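Local coordinates for periplasmic binding protein (Veillonella parvula, PDB 4OVK) that probably captures a ligand such as a metal complex between its two lobes and delivers it to an ABC transporter, as in related periplasmic solute-binding proteins, at residues A[76-79]-A[80-83]; A[240-244]-A[245-249]. All blocks are in the same frame, centred on the assembly; numbering follows the deposited sequence.

Interaction 1 (A[76-79]-A[80-83])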
loop_
_atom_site.group_PDB
_atom_site.type_symbol
_atom_site.label_atom_id
_atom_site.label_comp_id
_atom_site.label_asym_id
_atom_site.label_seq_id
_atom_site.Cartn_x
_atom_site.Cartn_y
_atom_site.Cartn_z
ATOM N N PRO A 76 -0.914 -16.860 9.494
ATOM C CA PRO A 76 0.074 -17.343 10.462
ATOM C C PRO A 76 1.184 -18.206 9.839
ATOM O O PRO A 76 2.319 -18.169 10.307
ATOM C CB PRO A 76 -0.774 -18.137 11.483
ATOM C CG PRO A 76 -2.091 -18.367 10.829
ATOM C CD PRO A 76 -2.292 -17.198 9.908
ATOM N N ASP A 77 0.879 -18.941 8.775
ATOM C CA ASP A 77 1.872 -19.850 8.173
ATOM C C ASP A 77 3.068 -19.133 7.515
ATOM O O ASP A 77 4.142 -19.725 7.389
ATOM C CB ASP A 77 1.218 -20.780 7.148
ATOM C CG ASP A 77 0.171 -21.698 7.753
ATOM O OD1 ASP A 77 0.033 -21.763 8.998
ATOM O OD2 ASP A 77 -0.533 -22.348 6.959
ATOM N N LEU A 78 2.904 -17.873 7.107
ATOM C CA LEU A 78 4.010 -17.115 6.484
ATOM C C LEU A 78 5.182 -16.897 7.422
ATOM O O LEU A 78 6.287 -16.611 6.965
ATOM C CB LEU A 78 3.560 -15.744 5.963
ATOM C CG LEU A 78 2.894 -15.611 4.615
ATOM C CD1 LEU A 78 2.583 -14.153 4.306
ATOM C CD2 LEU A 78 3.754 -16.199 3.516
ATOM N N GLU A 79 4.957 -17.020 8.729
ATOM C CA GLU A 79 6.054 -16.963 9.690
ATOM C C GLU A 79 7.228 -17.858 9.286
ATOM O O GLU A 79 8.383 -17.518 9.524
ATOM C CB GLU A 79 5.574 -17.371 11.086
ATOM C CG GLU A 79 6.641 -17.248 12.160
ATOM C CD GLU A 79 7.155 -15.829 12.291
ATOM O OE1 GLU A 79 6.353 -14.895 12.128
ATOM O OE2 GLU A 79 8.358 -15.640 12.551
ATOM N N ASN A 80 6.930 -19.007 8.691
ATOM C CA ASN A 80 7.969 -19.989 8.388
ATOM C C ASN A 80 8.428 -19.980 6.943
ATOM O O ASN A 80 9.154 -20.877 6.528
ATOM C CB ASN A 80 7.466 -21.380 8.731
ATOM C CG ASN A 80 6.975 -21.460 10.143
ATOM O OD1 ASN A 80 7.692 -21.105 11.073
ATOM N ND2 ASN A 80 5.734 -21.885 10.314
ATOM N N VAL A 81 8.022 -18.978 6.180
ATOM C CA VAL A 81 8.417 -18.886 4.766
ATOM C C VAL A 81 9.851 -18.365 4.650
ATOM O O VAL A 81 10.312 -17.566 5.470
ATOM C CB VAL A 81 7.467 -17.925 4.005
ATOM C CG1 VAL A 81 7.727 -16.475 4.405
ATOM C CG2 VAL A 81 7.612 -18.045 2.515
ATOM N N ASN A 82 10.532 -18.783 3.601
ATOM C CA ASN A 82 11.845 -18.245 3.268
ATOM C C ASN A 82 11.789 -16.759 2.961
ATOM O O ASN A 82 10.956 -16.328 2.171
ATOM C CB ASN A 82 12.361 -18.958 2.028
ATOM C CG ASN A 82 13.739 -18.483 1.613
ATOM O OD1 ASN A 82 13.926 -17.361 1.141
ATOM N ND2 ASN A 82 14.705 -19.344 1.774
ATOM N N SER A 83 12.654 -15.976 3.600
ATOM C CA SER A 83 12.848 -14.571 3.222
ATOM C C SER A 83 14.315 -14.209 2.964
ATOM O O SER A 83 14.715 -13.038 3.066
ATOM C CB SER A 83 12.285 -13.659 4.295
ATOM O OG SER A 83 12.933 -13.856 5.530
#

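Interaction 2 (A[240-244]-A[245-249])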
loop_
_atom_site.group_PDB
_atom_site.type_symbol
_atom_site.label_atom_id
_atom_site.label_comp_id
_atom_site.label_asym_id
_atom_site.label_seq_id
_atom_site.Cartn_x
_atom_site.Cartn_y
_atom_site.Cartn_z
ATOM N N ASP A 240 7.555 5.381 9.750
ATOM C CA ASP A 240 8.222 5.886 10.934
ATOM C C ASP A 240 7.287 5.700 12.121
ATOM O O ASP A 240 6.067 5.616 11.941
ATOM C CB ASP A 240 8.488 7.381 10.720
ATOM C CG ASP A 240 9.336 7.980 11.797
ATOM O OD1 ASP A 240 10.571 7.895 11.688
ATOM O OD2 ASP A 240 8.765 8.526 12.766
ATOM N N SER A 241 7.842 5.679 13.332
ATOM C CA SER A 241 7.029 5.513 14.546
ATOM C C SER A 241 6.219 6.751 14.939
ATOM O O SER A 241 5.435 6.674 15.869
ATOM C CB SER A 241 7.923 5.148 15.738
ATOM O OG SER A 241 8.638 6.298 16.223
ATOM N N ILE A 242 6.415 7.882 14.264
ATOM C CA ILE A 242 5.793 9.138 14.677
ATOM C C ILE A 242 4.270 8.998 14.838
ATOM O O ILE A 242 3.587 8.390 14.011
ATOM C CB ILE A 242 6.177 10.294 13.730
ATOM C CG1 ILE A 242 5.722 11.648 14.292
ATOM C CG2 ILE A 242 5.626 10.059 12.332
ATOM C CD1 ILE A 242 6.202 12.823 13.465
ATOM N N ARG A 243 3.755 9.527 15.940
ATOM C CA ARG A 243 2.330 9.489 16.232
ATOM C C ARG A 243 1.843 10.877 16.603
ATOM O O ARG A 243 2.654 11.742 16.870
ATOM C CB ARG A 243 2.064 8.501 17.361
ATOM C CG ARG A 243 2.102 7.086 16.844
ATOM C CD ARG A 243 1.868 6.068 17.919
ATOM N NE ARG A 243 1.804 4.749 17.314
ATOM C CZ ARG A 243 1.513 3.641 17.973
ATOM N NH1 ARG A 243 1.251 3.693 19.265
ATOM N NH2 ARG A 243 1.470 2.481 17.331
ATOM N N PRO A 244 0.515 11.101 16.605
ATOM C CA PRO A 244 0.028 12.468 16.838
ATOM C C PRO A 244 0.494 13.145 18.144
ATOM O O PRO A 244 0.825 14.329 18.136
ATOM C CB PRO A 244 -1.490 12.292 16.823
ATOM C CG PRO A 244 -1.709 11.111 15.924
ATOM C CD PRO A 244 -0.590 10.180 16.291
ATOM N N ASP A 245 0.513 12.413 19.248
ATOM C CA ASP A 245 0.953 12.992 20.516
ATOM C C ASP A 245 2.421 13.463 20.486
ATOM O O ASP A 245 2.796 14.347 21.258
ATOM C CB ASP A 245 0.688 12.031 21.685
ATOM C CG ASP A 245 -0.778 12.028 22.134
ATOM O OD1 ASP A 245 -1.574 12.883 21.680
ATOM O OD2 ASP A 245 -1.139 11.159 22.960
ATOM N N ASP A 246 3.234 12.916 19.578
ATOM C CA ASP A 246 4.620 13.416 19.386
ATOM C C ASP A 246 4.657 14.862 18.876
ATOM O O ASP A 246 5.546 15.651 19.234
ATOM C CB ASP A 246 5.386 12.519 18.409
ATOM C CG ASP A 246 5.487 11.067 18.892
ATOM O OD1 ASP A 246 5.453 10.839 20.135
ATOM O OD2 ASP A 246 5.596 10.154 18.032
ATOM N N ILE A 247 3.684 15.197 18.037
ATOM C CA ILE A 247 3.525 16.549 17.521
ATOM C C ILE A 247 2.832 17.432 18.571
ATOM O O ILE A 247 3.297 18.526 18.865
ATOM C CB ILE A 247 2.689 16.549 16.216
ATOM C CG1 ILE A 247 3.383 15.784 15.079
ATOM C CG2 ILE A 247 2.347 17.968 15.783
ATOM C CD1 ILE A 247 4.689 16.360 14.587
ATOM N N TYR A 248 1.719 16.956 19.129
ATOM C CA TYR A 248 0.964 17.743 20.116
ATOM C C TYR A 248 1.807 18.148 21.331
ATOM O O TYR A 248 1.656 19.252 21.861
ATOM C CB TYR A 248 -0.279 16.970 20.598
ATOM C CG TYR A 248 -1.324 16.690 19.528
ATOM C CD1 TYR A 248 -1.660 17.649 18.573
ATOM C CD2 TYR A 248 -1.995 15.473 19.491
ATOM C CE1 TYR A 248 -2.617 17.389 17.604
ATOM C CE2 TYR A 248 -2.959 15.202 18.527
ATOM C CZ TYR A 248 -3.266 16.159 17.585
ATOM O OH TYR A 248 -4.239 15.912 16.646
ATOM N N GLN A 249 2.694 17.252 21.771
ATOM C CA GLN A 249 3.544 17.513 22.934
ATOM C C GLN A 249 4.968 17.966 22.575
ATOM O O GLN A 249 5.850 17.989 23.437
ATOM C CB GLN A 249 3.597 16.276 23.818
ATOM C CG GLN A 249 2.235 15.793 24.295
ATOM C CD GLN A 249 2.349 14.802 25.443
ATOM O OE1 GLN A 249 3.229 14.923 26.305
ATOM N NE2 GLN A 249 1.459 13.819 25.465
#

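Interaction 1 (A[76-79]-A[80-83])
Val81 N donates to Leu78 O over 3.0 Å, an almost straight bond (167°), and one residue earlier Asn80 N reaches Asp77 O at 3.2 Å. Together with the bond from Glu79 N to Pro76 O they form three successive i to i+3 links, the signature of a 3-10 helix. Val81 CG1, set between its own backbone N and carbonyl carbon (chi1 72°), is turned back onto Leu78 O at only 2.9 Å, a tight approach beside the backbone bond that shares this oxygen. The Leu78 and Val81 side chains run next to each other in the same direction, with CD2 of Leu78 4.1 Å from CG1 of Val81. Glu79 and Asn80 cross at about a right angle with only CG of Glu79 near OD1 of Asn80 (4.1 Å), their flat groups nearly perpendicular and not bonded to each other. Both acids form salt bridges outside the turn, Asp77 OD2 with Lys53 NZ and Glu79 OE1 with Lys72 NZ. The turn follows helix 71-74 at the surface, with buried Leu78 against Tyr66 of helix 60-67 and the loop residue Asp52, and Val81 against Ile58, just after strand 55-57.

Interaction 2 (A[240-244]-A[245-249])
The Tyr248 ring has Pro244 O over one face, 3.3 Å from CD2, while Pro244 CB approaches CE2 of the ring at 3.7 Å. Asp245 OD1 lies at the ring edge, a doubtful detail because that residue has two conformers; the ring also meets His266, their planes inclined by about 50°. Pro244 O is chiefly occupied by Tyr248 N, at 2.9 Å along a nearly linear bond (173°); Ile247 N adds a weak one. Asp246 and Arg243 bind each other reciprocally: Arg243 N donates to Asp246 OD2 at 2.9 Å from above the carboxylate plane, and Asp246 N returns a more bent bond to Arg243 O. With CG beside its own backbone N (chi1 -60°), Asp246 swings its carboxylate back over the entry to the helix, where OD1 also pairs with Lys251. Trimmed to an alanine here, Asp246 would probably leave Arg243 N without its acceptor, Lys251 without its countercharge and the chain before the helix less firmly held. Asp240 OD2 closes an Asx turn onto Ile242 N (2.9 Å) and salt-bridges Lys187. Ile242 CD1 meets Ile247 CD1 at 4.0 Å. Ile242, in the loop before the helix, and Pro244 rest on Leu236 of strand 233-236; Ile247 and Tyr248 of helix 244-248 lie on Val263 of helix 261-264, and Pro244 also touches helix 333-336.

In the fold
Interactions 1 and 2 are separate local turns in different lobes, their centres 32 Å apart and their nearest atoms about 19 Å apart. Each lobe is built on a four-stranded parallel sheet of order 2-1-3-4, and the long helix 150-170 lies between the two sheets in sequence, consistent with the rigid-linker class of solute-binding proteins. Residues 76-83 belong to the connection from the second strand (55-57) to the third (104-108) of the first sheet; residues 240-249 belong to that from the third (233-236) to the fourth (268-270) of the second. In this family the ligand lies between the lobes; the centres of both turns lie well out from the centre of the chain, about 20 and 21 Å away.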